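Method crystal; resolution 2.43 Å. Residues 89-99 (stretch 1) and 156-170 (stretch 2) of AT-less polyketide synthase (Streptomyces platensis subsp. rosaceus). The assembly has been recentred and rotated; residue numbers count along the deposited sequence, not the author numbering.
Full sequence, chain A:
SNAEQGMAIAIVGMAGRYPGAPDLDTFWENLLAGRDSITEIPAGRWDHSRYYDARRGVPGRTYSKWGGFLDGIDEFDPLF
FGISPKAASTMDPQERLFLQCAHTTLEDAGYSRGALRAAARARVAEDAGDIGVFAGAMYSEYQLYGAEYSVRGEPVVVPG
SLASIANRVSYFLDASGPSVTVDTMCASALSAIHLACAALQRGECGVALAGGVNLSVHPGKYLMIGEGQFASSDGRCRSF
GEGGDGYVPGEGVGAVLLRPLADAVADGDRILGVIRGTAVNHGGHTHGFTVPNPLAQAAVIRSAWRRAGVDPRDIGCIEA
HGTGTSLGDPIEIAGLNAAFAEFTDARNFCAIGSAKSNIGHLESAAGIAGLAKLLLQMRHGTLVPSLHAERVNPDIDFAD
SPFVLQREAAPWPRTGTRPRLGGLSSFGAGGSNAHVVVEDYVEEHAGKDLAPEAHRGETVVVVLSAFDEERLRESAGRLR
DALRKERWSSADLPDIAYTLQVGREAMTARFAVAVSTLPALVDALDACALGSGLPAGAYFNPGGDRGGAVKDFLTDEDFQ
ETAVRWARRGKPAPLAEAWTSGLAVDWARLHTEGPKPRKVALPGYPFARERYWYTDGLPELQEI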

# COMPACT_ATOMS: atom_id res chain seq x y z
N SER A 89 -11.54 -7.03 19.60
CA SER A 89 -11.68 -5.83 20.42
C SER A 89 -10.37 -5.42 21.09
O SER A 89 -10.09 -4.23 21.25
CB SER A 89 -12.76 -6.04 21.48
OG SER A 89 -14.04 -6.18 20.89
N THR A 90 -9.56 -6.39 21.48
CA THR A 90 -8.30 -6.11 22.17
C THR A 90 -7.10 -6.26 21.24
O THR A 90 -5.96 -6.20 21.67
CB THR A 90 -8.10 -7.04 23.38
OG1 THR A 90 -8.19 -8.41 22.95
CG2 THR A 90 -9.16 -6.77 24.44
N MSE A 91 -7.39 -6.46 19.96
CA MSE A 91 -6.35 -6.65 18.95
C MSE A 91 -5.93 -5.30 18.38
O MSE A 91 -6.78 -4.49 18.00
CB MSE A 91 -6.84 -7.58 17.85
CG MSE A 91 -5.86 -7.80 16.71
SE MSE A 91 -6.59 -9.06 15.40
CE MSE A 91 -6.68 -10.65 16.53
N ASP A 92 -4.62 -5.07 18.32
CA ASP A 92 -4.06 -3.83 17.81
C ASP A 92 -4.60 -3.51 16.42
O ASP A 92 -4.48 -4.31 15.50
CB ASP A 92 -2.53 -3.92 17.78
CG ASP A 92 -1.87 -2.68 17.16
OD1 ASP A 92 -2.45 -1.58 17.23
OD2 ASP A 92 -0.75 -2.82 16.62
N PRO A 93 -5.23 -2.33 16.27
CA PRO A 93 -5.77 -1.84 15.00
C PRO A 93 -4.78 -1.94 13.85
O PRO A 93 -5.19 -2.13 12.71
CB PRO A 93 -6.11 -0.38 15.31
CG PRO A 93 -6.45 -0.40 16.75
CD PRO A 93 -5.55 -1.41 17.39
N GLN A 94 -3.49 -1.81 14.15
CA GLN A 94 -2.46 -1.92 13.12
C GLN A 94 -2.42 -3.33 12.53
O GLN A 94 -2.26 -3.49 11.32
CB GLN A 94 -1.09 -1.56 13.69
CG GLN A 94 -0.95 -0.09 14.05
CD GLN A 94 0.45 0.27 14.52
OE1 GLN A 94 0.94 1.37 14.27
NE2 GLN A 94 1.10 -0.66 15.21
N GLU A 95 -2.58 -4.34 13.38
CA GLU A 95 -2.68 -5.72 12.90
C GLU A 95 -3.95 -5.89 12.06
O GLU A 95 -3.92 -6.54 11.01
CB GLU A 95 -2.70 -6.71 14.07
CG GLU A 95 -1.57 -6.55 15.06
CD GLU A 95 -1.72 -7.47 16.26
OE1 GLU A 95 -2.36 -8.54 16.11
OE2 GLU A 95 -1.22 -7.13 17.35
N ARG A 96 -5.05 -5.32 12.54
CA ARG A 96 -6.33 -5.45 11.86
C ARG A 96 -6.29 -4.84 10.47
O ARG A 96 -6.71 -5.46 9.50
CB ARG A 96 -7.44 -4.80 12.69
CG ARG A 96 -7.75 -5.51 14.00
CD ARG A 96 -8.98 -4.92 14.67
NE ARG A 96 -8.68 -4.27 15.94
CZ ARG A 96 -9.41 -3.30 16.47
NH1 ARG A 96 -10.48 -2.85 15.83
NH2 ARG A 96 -9.06 -2.76 17.63
N LEU A 97 -5.78 -3.62 10.37
CA LEU A 97 -5.76 -2.91 9.09
C LEU A 97 -4.75 -3.50 8.11
O LEU A 97 -4.93 -3.41 6.90
CB LEU A 97 -5.46 -1.42 9.31
CG LEU A 97 -6.52 -0.62 10.06
CD1 LEU A 97 -6.36 0.87 9.81
CD2 LEU A 97 -7.92 -1.08 9.68
N PHE A 98 -3.69 -4.11 8.63
CA PHE A 98 -2.69 -4.70 7.76
C PHE A 98 -3.21 -6.01 7.18
O PHE A 98 -2.90 -6.36 6.04
CB PHE A 98 -1.37 -4.93 8.50
CG PHE A 98 -0.21 -5.20 7.59
CD1 PHE A 98 0.22 -4.24 6.68
CD2 PHE A 98 0.46 -6.42 7.63
CE1 PHE A 98 1.29 -4.48 5.84
CE2 PHE A 98 1.53 -6.66 6.79
CZ PHE A 98 1.95 -5.69 5.89
N LEU A 99 -4.00 -6.73 7.96
CA LEU A 99 -4.69 -7.92 7.47
C LEU A 99 -5.53 -7.58 6.24
O LEU A 99 -5.44 -8.24 5.21
CB LEU A 99 -5.57 -8.54 8.55
CG LEU A 99 -4.96 -9.68 9.37
CD1 LEU A 99 -5.91 -10.11 10.48
CD2 LEU A 99 -4.63 -10.86 8.47
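Stretch 2 (156-170) VVVPGSLASIANRVS

How does stretch 2 run along stretch 1? It starts as an irregular, largely extended segment from Val156, then turns into a helix that is established by Ser164 and continues beyond Ser170. This helix runs in roughly the same direction as helix 93-99, with a signed crossing angle of -36° and a closest axial approach of 8.8 Å. The register places the CA of Glu95 4.6 Å from the CA of Ile165, while the CA atoms of Leu99 and Val169 are 5.7 Å apart.

Where do charges meet? Arg168 points its CA-to-CB bond toward stretch 1, and its NE donates a hydrogen bond to OE1 of Glu95 at 2.8 Å, forming a salt bridge. The carboxylate oxygen lies at the edge of the guanidinium, near its plane, where the N-H can reach it. One face of the same group is covered by the selenomethionine Met91, whose CE comes 3.6 Å from Arg168 CZ.

What packs between the helices? Ile165 lies along Glu95, with its CG1 3.8 Å from Glu95 CG, and also meets Phe98, whose CD2 is 3.5 Å from Ile165 CG2. Val169, one helical turn later, places CG2 3.6 Å from the same Phe98 CD2, so the ring touches both residues. Leu99 extends the apolar patch: its CD2 is 4.1 Å from Val169 CG2.

How do the backbones take part? Before the helix, Thr90 CB approaches Val157 O at 3.7 Å, and Thr90 O lies 3.7 Å from Pro159 CD. One water accepts from Asp92 N at 3.0 Å and lies within hydrogen-bonding reach of the carbonyls of Thr90 and Pro159. Farther along, a second water donates to Glu95 O at 2.8 Å and to Ile165 O at 2.9 Å, bridging the two helices.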

# COMPACT_ATOMS: atom_id res chain seq x y z
N VAL A 156 -7.04 -5.58 32.38
CA VAL A 156 -7.40 -6.06 31.05
C VAL A 156 -6.15 -6.29 30.22
O VAL A 156 -5.18 -5.53 30.31
CB VAL A 156 -8.36 -5.07 30.33
CG1 VAL A 156 -7.73 -3.69 30.23
CG2 VAL A 156 -8.76 -5.60 28.96
N VAL A 157 -6.16 -7.35 29.42
CA VAL A 157 -5.00 -7.72 28.61
C VAL A 157 -5.08 -7.15 27.20
O VAL A 157 -5.95 -7.53 26.41
CB VAL A 157 -4.85 -9.25 28.52
CG1 VAL A 157 -3.63 -9.62 27.69
CG2 VAL A 157 -4.75 -9.86 29.91
N VAL A 158 -4.18 -6.22 26.88
CA VAL A 158 -4.06 -5.70 25.52
C VAL A 158 -2.63 -5.89 25.03
O VAL A 158 -1.74 -5.13 25.41
CB VAL A 158 -4.45 -4.21 25.43
CG1 VAL A 158 -4.34 -3.73 23.99
CG2 VAL A 158 -5.86 -3.99 25.96
N PRO A 159 -2.41 -6.91 24.19
CA PRO A 159 -1.09 -7.26 23.66
C PRO A 159 -0.42 -6.12 22.91
O PRO A 159 -1.10 -5.24 22.36
CB PRO A 159 -1.39 -8.43 22.72
CG PRO A 159 -2.65 -9.02 23.24
CD PRO A 159 -3.45 -7.86 23.75
N GLY A 160 0.91 -6.13 22.88
CA GLY A 160 1.67 -5.13 22.15
C GLY A 160 2.83 -5.75 21.39
O GLY A 160 3.97 -5.34 21.55
N SER A 161 2.53 -6.75 20.57
CA SER A 161 3.55 -7.44 19.80
C SER A 161 3.55 -7.01 18.34
O SER A 161 2.62 -7.33 17.60
CB SER A 161 3.36 -8.96 19.88
OG SER A 161 4.41 -9.63 19.21
N LEU A 162 4.59 -6.30 17.93
CA LEU A 162 4.72 -5.83 16.56
C LEU A 162 4.85 -6.99 15.58
O LEU A 162 4.48 -6.87 14.41
CB LEU A 162 5.92 -4.89 16.42
CG LEU A 162 5.75 -3.52 17.09
CD1 LEU A 162 6.98 -2.66 16.85
CD2 LEU A 162 4.50 -2.83 16.57
N ALA A 163 5.39 -8.12 16.05
CA ALA A 163 5.54 -9.31 15.23
C ALA A 163 4.20 -9.83 14.72
O ALA A 163 4.13 -10.43 13.65
CB ALA A 163 6.26 -10.40 16.00
N SER A 164 3.15 -9.60 15.50
CA SER A 164 1.82 -10.09 15.15
C SER A 164 1.34 -9.50 13.84
O SER A 164 0.57 -10.14 13.12
CB SER A 164 0.83 -9.78 16.26
OG SER A 164 1.10 -10.56 17.41
N ILE A 165 1.78 -8.29 13.53
CA ILE A 165 1.41 -7.63 12.29
C ILE A 165 1.78 -8.50 11.08
O ILE A 165 0.97 -8.69 10.18
CB ILE A 165 2.09 -6.25 12.16
CG1 ILE A 165 1.59 -5.32 13.26
CG2 ILE A 165 1.81 -5.64 10.80
CD1 ILE A 165 2.23 -3.96 13.24
N ALA A 166 2.99 -9.04 11.09
CA ALA A 166 3.43 -9.91 10.01
C ALA A 166 2.94 -11.35 10.21
O ALA A 166 2.57 -12.02 9.25
CB ALA A 166 4.94 -9.89 9.89
N ASN A 167 2.93 -11.80 11.46
CA ASN A 167 2.60 -13.18 11.77
C ASN A 167 1.14 -13.54 11.50
O ASN A 167 0.84 -14.65 11.06
CB ASN A 167 2.94 -13.49 13.22
CG ASN A 167 4.42 -13.78 13.42
OD1 ASN A 167 5.20 -13.75 12.47
ND2 ASN A 167 4.81 -14.04 14.66
N ARG A 168 0.23 -12.60 11.75
CA ARG A 168 -1.19 -12.86 11.52
C ARG A 168 -1.51 -12.94 10.04
O ARG A 168 -2.39 -13.70 9.63
CB ARG A 168 -2.06 -11.80 12.19
CG ARG A 168 -2.05 -11.89 13.69
CD ARG A 168 -3.24 -11.19 14.31
NE ARG A 168 -3.14 -11.20 15.77
CZ ARG A 168 -3.42 -12.26 16.53
NH1 ARG A 168 -3.83 -13.39 15.97
NH2 ARG A 168 -3.31 -12.18 17.85
N VAL A 169 -0.81 -12.15 9.23
CA VAL A 169 -0.97 -12.22 7.79
C VAL A 169 -0.48 -13.57 7.28
O VAL A 169 -1.18 -14.25 6.53
CB VAL A 169 -0.22 -11.08 7.07
CG1 VAL A 169 -0.22 -11.30 5.57
CG2 VAL A 169 -0.85 -9.74 7.39
N SER A 170 0.71 -13.96 7.71
CA SER A 170 1.27 -15.26 7.33
C SER A 170 0.34 -16.39 7.71
O SER A 170 0.12 -17.32 6.94
CB SER A 170 2.64 -15.47 7.98
OG SER A 170 3.56 -14.47 7.57
O HOH W 1 -3.12 -6.40 20.52
O HOH W 2 -1.83 -8.35 10.70